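Local coordinates for protein aspergillopepsin-2 heavy chain (Aspergillus niger var. macrosporus, PDB 1Y43) that forms the heavy chain of a two-chain acid endopeptidase of the glutamic peptidase family G1, which cleaves peptide bonds in proteins, at residues 6-11 with 110-115; 22-27 with 39-44; 70-75 with 100-105. One frame throughout, in Å; residues are numbered along the deposited sequence.

Contact 1 (6-11 with 110-115); sequences CASAWV and EDFESG
The indole N-H of Trp10 is handed to a carboxylate oxygen on the side turned away from its twin: NE1 donates to the anti lone pair of Glu110 OE1 over 3.0 Å. The bond is bent, with 132° at the hydrogen, and OE1 is tilted out of the indole plane; ring and carboxylate planes are 62° apart. In Glu110, chi1 of 174° sets CG anti to the backbone N, and the extended chain beyond it crosses the indole obliquely, bringing OE1 to NE1. A water adds a second link, 3.1 Å from Ser8 OG, with a weak, longer bond to the same OE1. In the backbone, Ser8 and Glu110 form an antiparallel hydrogen-bonded pair, Glu110 N giving to Ser8 O at 2.8 Å and Ser8 N to Glu110 O at 3.1 Å. This bridge joins strands 4-13 and 104-114 in the mixed sheet of the G1 fold, and Glu110 also pairs with a strand of another protein chain, which continues the ladder. Past the bridge, segment 110-115 leaves the register, and the Phe112 ring comes near Cys6: CZ lies 3.6 Å from Cys6 CB, while Cys6 SG sits obliquely to the ring in a sulfur-aromatic contact. The ring edge also faces Ala7 O, nearly in plane, at 4.0 Å from CE2. Cys6 is itself tied by a disulfide to Cys30 in the neighbouring strand 22-32.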
loop_
_atom_site.group_PDB
_atom_site.type_symbol
_atom_site.label_atom_id
_atom_site.label_comp_id
_atom_site.label_asym_id
_atom_site.label_seq_id
_atom_site.Cartn_x
_atom_site.Cartn_y
_atom_site.Cartn_z
ATOM N N CYS B 6 12.883 -5.725 4.634
ATOM C CA CYS B 6 11.967 -4.608 4.382
ATOM C C CYS B 6 10.536 -5.091 4.203
ATOM O O CYS B 6 10.272 -6.286 4.042
ATOM C CB CYS B 6 12.343 -3.868 3.087
ATOM S SG CYS B 6 14.026 -3.183 2.956
ATOM N N ALA B 7 9.625 -4.123 4.166
ATOM C CA ALA B 7 8.208 -4.356 3.924
ATOM C C ALA B 7 7.665 -3.002 3.465
ATOM O O ALA B 7 8.338 -1.989 3.615
ATOM C CB ALA B 7 7.512 -4.817 5.202
ATOM N N SER B 8 6.502 -2.991 2.836
ATOM C CA SER B 8 5.905 -1.737 2.401
ATOM C C SER B 8 4.405 -1.766 2.726
ATOM O O SER B 8 3.802 -2.843 2.832
ATOM C CB SER B 8 6.109 -1.546 0.893
ATOM O OG SER B 8 5.337 -2.488 0.161
ATOM N N ALA B 9 3.814 -0.594 2.890
ATOM C CA ALA B 9 2.384 -0.486 3.143
ATOM C C ALA B 9 1.917 0.582 2.168
ATOM O O ALA B 9 2.525 1.657 2.074
ATOM C CB ALA B 9 2.114 -0.039 4.571
ATOM N N TRP B 10 0.839 0.301 1.453
ATOM C CA TRP B 10 0.327 1.248 0.478
ATOM C C TRP B 10 -1.162 1.068 0.197
ATOM O O TRP B 10 -1.763 0.082 0.611
ATOM C CB TRP B 10 1.117 1.092 -0.838
ATOM C CG TRP B 10 1.203 -0.311 -1.367
ATOM C CD1 TRP B 10 2.176 -1.239 -1.092
ATOM C CD2 TRP B 10 0.322 -0.928 -2.319
ATOM N NE1 TRP B 10 1.959 -2.379 -1.821
ATOM C CE2 TRP B 10 0.829 -2.217 -2.582
ATOM C CE3 TRP B 10 -0.842 -0.508 -2.977
ATOM C CZ2 TRP B 10 0.213 -3.096 -3.484
ATOM C CZ3 TRP B 10 -1.455 -1.389 -3.876
ATOM C CH2 TRP B 10 -0.924 -2.664 -4.118
ATOM N N VAL B 11 -1.759 2.072 -0.445
ATOM C CA VAL B 11 -3.145 1.975 -0.888
ATOM C C VAL B 11 -3.065 2.139 -2.402
ATOM O O VAL B 11 -2.140 2.790 -2.934
ATOM C CB VAL B 11 -4.087 3.066 -0.291
ATOM C CG1 VAL B 11 -4.193 2.896 1.200
ATOM C CG2 VAL B 11 -3.628 4.465 -0.682
ATOM N N GLU B 110 3.176 -5.250 1.509
ATOM C CA GLU B 110 3.828 -6.080 0.511
ATOM C C GLU B 110 5.288 -6.425 0.734
ATOM O O GLU B 110 6.041 -5.666 1.359
ATOM C CB GLU B 110 3.700 -5.379 -0.848
ATOM C CG GLU B 110 4.463 -6.039 -1.989
ATOM C CD GLU B 110 4.305 -5.326 -3.328
ATOM O OE1 GLU B 110 3.535 -4.354 -3.434
ATOM O OE2 GLU B 110 4.961 -5.754 -4.289
ATOM N N ASP B 111 5.665 -7.600 0.233
ATOM C CA ASP B 111 7.053 -8.028 0.245
ATOM C C ASP B 111 7.417 -7.726 -1.219
ATOM O O ASP B 111 7.056 -8.477 -2.127
ATOM C CB ASP B 111 7.168 -9.532 0.538
ATOM C CG ASP B 111 8.620 -9.997 0.621
ATOM O OD1 ASP B 111 9.527 -9.159 0.427
ATOM O OD2 ASP B 111 8.864 -11.188 0.877
ATOM N N PHE B 112 8.060 -6.587 -1.453
ATOM C CA PHE B 112 8.392 -6.166 -2.812
ATOM C C PHE B 112 9.609 -6.839 -3.455
ATOM O O PHE B 112 10.452 -7.408 -2.770
ATOM C CB PHE B 112 8.499 -4.635 -2.871
ATOM C CG PHE B 112 9.516 -4.038 -1.929
ATOM C CD1 PHE B 112 10.841 -3.903 -2.325
ATOM C CD2 PHE B 112 9.145 -3.581 -0.657
ATOM C CE1 PHE B 112 11.784 -3.308 -1.491
ATOM C CE2 PHE B 112 10.079 -2.983 0.185
ATOM C CZ PHE B 112 11.406 -2.849 -0.229
ATOM N N GLU B 113 9.672 -6.798 -4.782
ATOM C CA GLU B 113 10.793 -7.399 -5.516
ATOM C C GLU B 113 12.020 -6.518 -5.389
ATOM O O GLU B 113 11.917 -5.294 -5.454
ATOM C CB GLU B 113 10.480 -7.498 -7.000
ATOM C CG GLU B 113 9.197 -8.189 -7.318
ATOM C CD GLU B 113 8.458 -7.515 -8.453
ATOM O OE1 GLU B 113 8.723 -6.309 -8.707
ATOM O OE2 GLU B 113 7.604 -8.181 -9.092
ATOM N N SER B 114 13.174 -7.146 -5.206
ATOM C CA SER B 114 14.435 -6.423 -5.113
ATOM C C SER B 114 15.540 -7.426 -5.352
ATOM O O SER B 114 15.639 -8.429 -4.648
ATOM C CB SER B 114 14.605 -5.756 -3.746
ATOM O OG SER B 114 15.724 -4.875 -3.751
ATOM N N GLY B 115 16.356 -7.157 -6.361
ATOM C CA GLY B 115 17.431 -8.060 -6.704
ATOM C C GLY B 115 16.877 -9.164 -7.584
ATOM O O GLY B 115 16.100 -8.908 -8.501
HETATM O O HOH W 1 6.087 -2.148 -2.792
#

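Contact 2 (22-27 with 39-44); sequences ILQTGV and DAWYEW
Trp41 O takes two donors, one from each face of its carbonyl plane: the hydroxyl of Thr25, OG1 at 2.8 Å, and the backbone N of Gly26 at 3.1 Å. OG1 stands anti to the Thr25 backbone N (chi1 -163°), which turns the hydroxyl to the partner strand. Gln24 N gives to Glu43 O at 3.0 Å and Glu43 N returns a bond to Gln24 O; with the Gly26-Trp41 pair these fix the register. On the other face of the sheet the Trp41 indole lies over Gly26, whose N sits above the ring centre and whose CA makes a CH-pi contact 4.3 Å from the centroid of the six-membered ring. With no side chain on Gly26, the ring can come down directly on the backbone. Gln24 meets the indole rim with CG 3.8 Å from Trp41 CZ3, its amide turned almost perpendicular to the ring. The Gln24 and Glu43 side chains lie side by side, pointing the same way; a water links them, NE2 donating to it at 2.6 Å and the water making a weak bond to Glu43 OE1. Back on the Thr25 face, Leu23 CD1 packs 3.8 Å from Trp44 CE3.

Further out, Trp10 meets the Trp41 ring at a steep angle, and Gly98 O receives the Trp44 NE1 hydrogen. Val65, Val67, Ala77 and Val79 of the neighbouring sheet cover the Thr25 face. Segments 22-27 and 39-44 run at 171°, as arms of the antiparallel beta hairpin 22-32 with 35-45, within the mixed sheet of the Peptidase A4 domain of the concanavalin clan.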
loop_
_atom_site.group_PDB
_atom_site.type_symbol
_atom_site.label_atom_id
_atom_site.label_comp_id
_atom_site.label_asym_id
_atom_site.label_seq_id
_atom_site.Cartn_x
_atom_site.Cartn_y
_atom_site.Cartn_z
ATOM N N ILE B 22 -1.457 0.017 -12.091
ATOM C CA ILE B 22 -1.678 0.129 -10.663
ATOM C C ILE B 22 -1.288 1.544 -10.282
ATOM O O ILE B 22 -0.182 1.991 -10.598
ATOM C CB ILE B 22 -0.790 -0.777 -9.783
ATOM C CG1 ILE B 22 -0.753 -2.212 -10.292
ATOM C CG2 ILE B 22 -1.322 -0.745 -8.344
ATOM C CD1 ILE B 22 0.048 -3.149 -9.409
ATOM N N LEU B 23 -2.219 2.269 -9.675
ATOM C CA LEU B 23 -1.950 3.617 -9.185
ATOM C C LEU B 23 -1.799 3.373 -7.674
ATOM O O LEU B 23 -2.767 2.987 -6.998
ATOM C CB LEU B 23 -3.125 4.562 -9.475
ATOM C CG LEU B 23 -3.153 5.891 -8.708
ATOM C CD1 LEU B 23 -1.849 6.678 -8.875
ATOM C CD2 LEU B 23 -4.335 6.714 -9.173
ATOM N N GLN B 24 -0.604 3.619 -7.136
ATOM C CA GLN B 24 -0.362 3.330 -5.725
ATOM C C GLN B 24 0.631 4.284 -5.090
ATOM O O GLN B 24 1.422 4.937 -5.773
ATOM C CB GLN B 24 0.191 1.910 -5.599
ATOM C CG GLN B 24 1.372 1.675 -6.531
ATOM C CD GLN B 24 1.874 0.238 -6.557
ATOM O OE1 GLN B 24 1.584 -0.580 -5.680
ATOM N NE2 GLN B 24 2.672 -0.023 -7.562
ATOM N N THR B 25 0.539 4.408 -3.775
ATOM C CA THR B 25 1.436 5.278 -3.032
ATOM C C THR B 25 1.562 4.702 -1.634
ATOM O O THR B 25 0.600 4.135 -1.089
ATOM C CB THR B 25 0.950 6.744 -3.009
ATOM O OG1 THR B 25 2.038 7.595 -2.619
ATOM C CG2 THR B 25 -0.209 6.941 -2.017
ATOM N N GLY B 26 2.754 4.802 -1.058
ATOM C CA GLY B 26 2.951 4.257 0.265
ATOM C C GLY B 26 4.303 4.546 0.868
ATOM O O GLY B 26 5.021 5.450 0.439
ATOM N N VAL B 27 4.663 3.716 1.840
ATOM C CA VAL B 27 5.897 3.875 2.583
ATOM C C VAL B 27 6.624 2.548 2.723
ATOM O O VAL B 27 5.982 1.504 2.872
ATOM C CB VAL B 27 5.562 4.371 4.014
ATOM C CG1 VAL B 27 6.806 4.387 4.880
ATOM C CG2 VAL B 27 4.921 5.759 3.960
ATOM N N ASP B 39 10.918 5.539 3.844
ATOM C CA ASP B 39 10.762 6.455 2.722
ATOM C C ASP B 39 9.344 6.396 2.164
ATOM O O ASP B 39 8.648 5.392 2.345
ATOM C CB ASP B 39 11.816 6.188 1.629
ATOM C CG ASP B 39 11.422 5.091 0.652
ATOM O OD1 ASP B 39 10.599 4.218 0.988
ATOM O OD2 ASP B 39 11.953 5.097 -0.483
ATOM N N ALA B 40 8.898 7.476 1.538
ATOM C CA ALA B 40 7.572 7.518 0.933
ATOM C C ALA B 40 7.788 7.501 -0.577
ATOM O O ALA B 40 8.762 8.074 -1.073
ATOM C CB ALA B 40 6.824 8.776 1.371
ATOM N N TRP B 41 6.863 6.896 -1.311
ATOM C CA TRP B 41 7.003 6.776 -2.758
ATOM C C TRP B 41 5.654 6.723 -3.469
ATOM O O TRP B 41 4.612 6.547 -2.826
ATOM C CB TRP B 41 7.772 5.481 -3.074
ATOM C CG TRP B 41 7.174 4.243 -2.411
ATOM C CD1 TRP B 41 7.512 3.727 -1.187
ATOM C CD2 TRP B 41 6.073 3.449 -2.889
ATOM N NE1 TRP B 41 6.679 2.673 -0.870
ATOM C CE2 TRP B 41 5.788 2.482 -1.894
ATOM C CE3 TRP B 41 5.291 3.465 -4.056
ATOM C CZ2 TRP B 41 4.760 1.548 -2.027
ATOM C CZ3 TRP B 41 4.265 2.531 -4.187
ATOM C CH2 TRP B 41 4.012 1.587 -3.174
ATOM N N TYR B 42 5.677 6.885 -4.793
ATOM C CA TYR B 42 4.463 6.790 -5.608
ATOM C C TYR B 42 4.818 5.980 -6.845
ATOM O O TYR B 42 5.992 5.886 -7.219
ATOM C CB TYR B 42 3.930 8.163 -6.042
ATOM C CG TYR B 42 4.886 8.963 -6.898
ATOM C CD1 TYR B 42 4.954 8.768 -8.282
ATOM C CD2 TYR B 42 5.739 9.902 -6.313
ATOM C CE1 TYR B 42 5.850 9.492 -9.058
ATOM C CE2 TYR B 42 6.637 10.635 -7.072
ATOM C CZ TYR B 42 6.688 10.424 -8.444
ATOM O OH TYR B 42 7.584 11.150 -9.193
ATOM N N GLU B 43 3.809 5.409 -7.489
ATOM C CA GLU B 43 4.042 4.629 -8.687
ATOM C C GLU B 43 2.781 4.423 -9.490
ATOM O O GLU B 43 1.706 4.201 -8.932
ATOM C CB GLU B 43 4.615 3.247 -8.330
ATOM C CG GLU B 43 4.767 2.317 -9.547
ATOM C CD GLU B 43 5.625 1.083 -9.276
ATOM O OE1 GLU B 43 5.809 0.694 -8.101
ATOM O OE2 GLU B 43 6.147 0.528 -10.268
ATOM N N TRP B 44 2.904 4.582 -10.794
ATOM C CA TRP B 44 1.803 4.298 -11.687
ATOM C C TRP B 44 2.368 3.170 -12.562
ATOM O O TRP B 44 2.987 3.416 -13.606
ATOM C CB TRP B 44 1.390 5.508 -12.540
ATOM C CG TRP B 44 0.109 5.265 -13.330
ATOM C CD1 TRP B 44 -0.155 4.217 -14.196
ATOM C CD2 TRP B 44 -1.082 6.050 -13.297
ATOM N NE1 TRP B 44 -1.425 4.314 -14.682
ATOM C CE2 TRP B 44 -2.023 5.430 -14.146
ATOM C CE3 TRP B 44 -1.454 7.223 -12.619
ATOM C CZ2 TRP B 44 -3.316 5.941 -14.344
ATOM C CZ3 TRP B 44 -2.736 7.728 -12.813
ATOM C CH2 TRP B 44 -3.648 7.087 -13.664
HETATM O O HOH W 2 4.141 -2.033 -8.237
#

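Contact 3 (70-75 with 100-105); sequences TSKSSG and LCETNA
Leu100 N gives its hydrogen to Lys72 O across 2.8 Å, in an almost linear bond (174° at the hydrogen) that lies in the carbonyl plane on a lone pair. Lys72 O belongs to the type I turn from Ser71 to Ser74. That turn is braced from within by an ST turn, Ser71 OG accepting from Ser73 N at 3.1 Å, and by a further hydrogen bond between the hydroxyls of Ser71 and Ser74. Leu100 O lies against the Lys72 chain, CG and CD each 3.4 Å from it. With CG beside the backbone N (chi1 -71°) and the rest extended, the methylenes lie against this oxygen while the amine goes on past it. The buried Leu100 side chain brings CD1 to 4.2 Å from Ser71 O and also packs on Ala69. Cys101 follows, held by a disulfide to Cys18, and its backbone N, like that of Glu102, is bonded to Asp14 OD2. Glu102 points toward the turn, but OE2 at 3.8 Å from Ser71 O is an approach of two acceptors and not a bond. Beyond it, Asn104 and Ala105 enter a ladder with a strand of another protein chain. Lys72 NZ and Glu102 OE1 stay 6.5 Å apart, so any attraction between their opposite charges is probably modest; the two loops are joined by one straight backbone bond, with side-chain carbons resting against the two carbonyl oxygens.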
loop_
_atom_site.group_PDB
_atom_site.type_symbol
_atom_site.label_atom_id
_atom_site.label_comp_id
_atom_site.label_asym_id
_atom_site.label_seq_id
_atom_site.Cartn_x
_atom_site.Cartn_y
_atom_site.Cartn_z
ATOM N N THR B 70 -8.600 10.689 -11.892
ATOM C CA THR B 70 -9.488 11.659 -12.529
ATOM C C THR B 70 -9.979 11.130 -13.890
ATOM O O THR B 70 -10.916 11.669 -14.495
ATOM C CB THR B 70 -8.811 13.049 -12.658
ATOM O OG1 THR B 70 -7.524 12.906 -13.264
ATOM C CG2 THR B 70 -8.648 13.686 -11.279
ATOM N N SER B 71 -9.323 10.087 -14.371
ATOM C CA SER B 71 -9.684 9.409 -15.603
ATOM C C SER B 71 -8.897 8.099 -15.547
ATOM O O SER B 71 -8.152 7.858 -14.584
ATOM C CB SER B 71 -9.299 10.230 -16.844
ATOM O OG SER B 71 -7.945 10.066 -17.203
ATOM N N LYS B 72 -9.057 7.243 -16.546
ATOM C CA LYS B 72 -8.322 5.980 -16.554
ATOM C C LYS B 72 -6.822 6.162 -16.793
ATOM O O LYS B 72 -6.046 5.227 -16.594
ATOM C CB LYS B 72 -8.917 5.008 -17.575
ATOM C CG LYS B 72 -10.270 4.457 -17.152
ATOM C CD LYS B 72 -10.817 3.548 -18.224
ATOM C CE LYS B 72 -12.202 3.009 -17.882
ATOM N NZ LYS B 72 -12.905 2.583 -19.144
ATOM N N SER B 73 -6.418 7.376 -17.168
ATOM C CA SER B 73 -5.016 7.670 -17.428
ATOM C C SER B 73 -4.489 8.932 -16.737
ATOM O O SER B 73 -3.472 9.495 -17.158
ATOM C CB SER B 73 -4.749 7.732 -18.945
ATOM O OG SER B 73 -5.612 8.651 -19.608
ATOM N N SER B 74 -5.155 9.373 -15.671
ATOM C CA SER B 74 -4.713 10.562 -14.944
ATOM C C SER B 74 -5.181 10.494 -13.496
ATOM O O SER B 74 -6.177 9.832 -13.191
ATOM C CB SER B 74 -5.226 11.855 -15.606
ATOM O OG SER B 74 -6.638 11.959 -15.576
ATOM N N GLY B 75 -4.440 11.144 -12.613
ATOM C CA GLY B 75 -4.802 11.144 -11.205
ATOM C C GLY B 75 -3.688 11.690 -10.342
ATOM O O GLY B 75 -2.799 12.385 -10.829
ATOM N N LEU B 100 -6.052 2.409 -16.230
ATOM C CA LEU B 100 -6.698 1.765 -15.103
ATOM C C LEU B 100 -8.011 1.138 -15.566
ATOM O O LEU B 100 -8.581 1.560 -16.568
ATOM C CB LEU B 100 -7.049 2.806 -14.047
ATOM C CG LEU B 100 -5.893 3.515 -13.363
ATOM C CD1 LEU B 100 -6.455 4.613 -12.458
ATOM C CD2 LEU B 100 -5.090 2.493 -12.571
ATOM N N CYS B 101 -8.459 0.099 -14.868
ATOM C CA CYS B 101 -9.762 -0.513 -15.148
ATOM C C CYS B 101 -10.729 0.025 -14.090
ATOM O O CYS B 101 -11.939 0.021 -14.286
ATOM C CB CYS B 101 -9.743 -2.029 -14.963
ATOM S SG CYS B 101 -8.464 -2.949 -15.831
ATOM N N GLU B 102 -10.170 0.420 -12.942
ATOM C CA GLU B 102 -10.922 0.920 -11.792
ATOM C C GLU B 102 -11.792 -0.176 -11.171
ATOM O O GLU B 102 -12.878 0.084 -10.646
ATOM C CB GLU B 102 -11.720 2.182 -12.154
ATOM C CG GLU B 102 -10.816 3.327 -12.572
ATOM C CD GLU B 102 -11.549 4.623 -12.871
ATOM O OE1 GLU B 102 -12.793 4.630 -12.974
ATOM O OE2 GLU B 102 -10.852 5.646 -12.992
ATOM N N THR B 103 -11.269 -1.404 -11.190
ATOM C CA THR B 103 -11.981 -2.554 -10.649
ATOM C C THR B 103 -11.469 -3.053 -9.305
ATOM O O THR B 103 -12.110 -3.892 -8.684
ATOM C CB THR B 103 -12.033 -3.728 -11.663
ATOM O OG1 THR B 103 -10.705 -4.083 -12.048
ATOM C CG2 THR B 103 -12.833 -3.322 -12.908
ATOM N N ASN B 104 -10.300 -2.586 -8.869
ATOM C CA ASN B 104 -9.785 -3.005 -7.554
ATOM C C ASN B 104 -9.380 -1.782 -6.719
ATOM O O ASN B 104 -8.864 -0.802 -7.262
ATOM C CB ASN B 104 -8.518 -3.850 -7.670
ATOM C CG ASN B 104 -8.614 -4.966 -8.675
ATOM O OD1 ASN B 104 -7.619 -5.320 -9.296
ATOM N ND2 ASN B 104 -9.799 -5.565 -8.801
ATOM N N ALA B 105 -9.669 -1.828 -5.423
ATOM C CA ALA B 105 -9.283 -0.781 -4.470
ATOM C C ALA B 105 -8.662 -1.622 -3.361
ATOM O O ALA B 105 -9.272 -2.591 -2.915
ATOM C CB ALA B 105 -10.510 -0.022 -3.941
#

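How the contacts relate
Contacts 1 and 2 lie in the same mixed sheet with centres 10 Å apart, and strands 4-13 and 22-32 join them directly: Ala9 O is 3.0 Å from Val27 N, a probable hydrogen bond. Contact 3 lies on the opposite side of the chain's centre from contact 1, about 22 Å from it and 15 Å from contact 2, centre to centre. It shares strand 104-114 with contact 1 and touches contact 2 through the Trp44 ring, which packs on Lys72, Ser74 and Leu100. Along the sequence, contact 2 is complete before contact 3 begins, and contact 1 spans both. Strand 4-13 is thus brought beside strand 104-114, although hairpin and turn separate them in sequence.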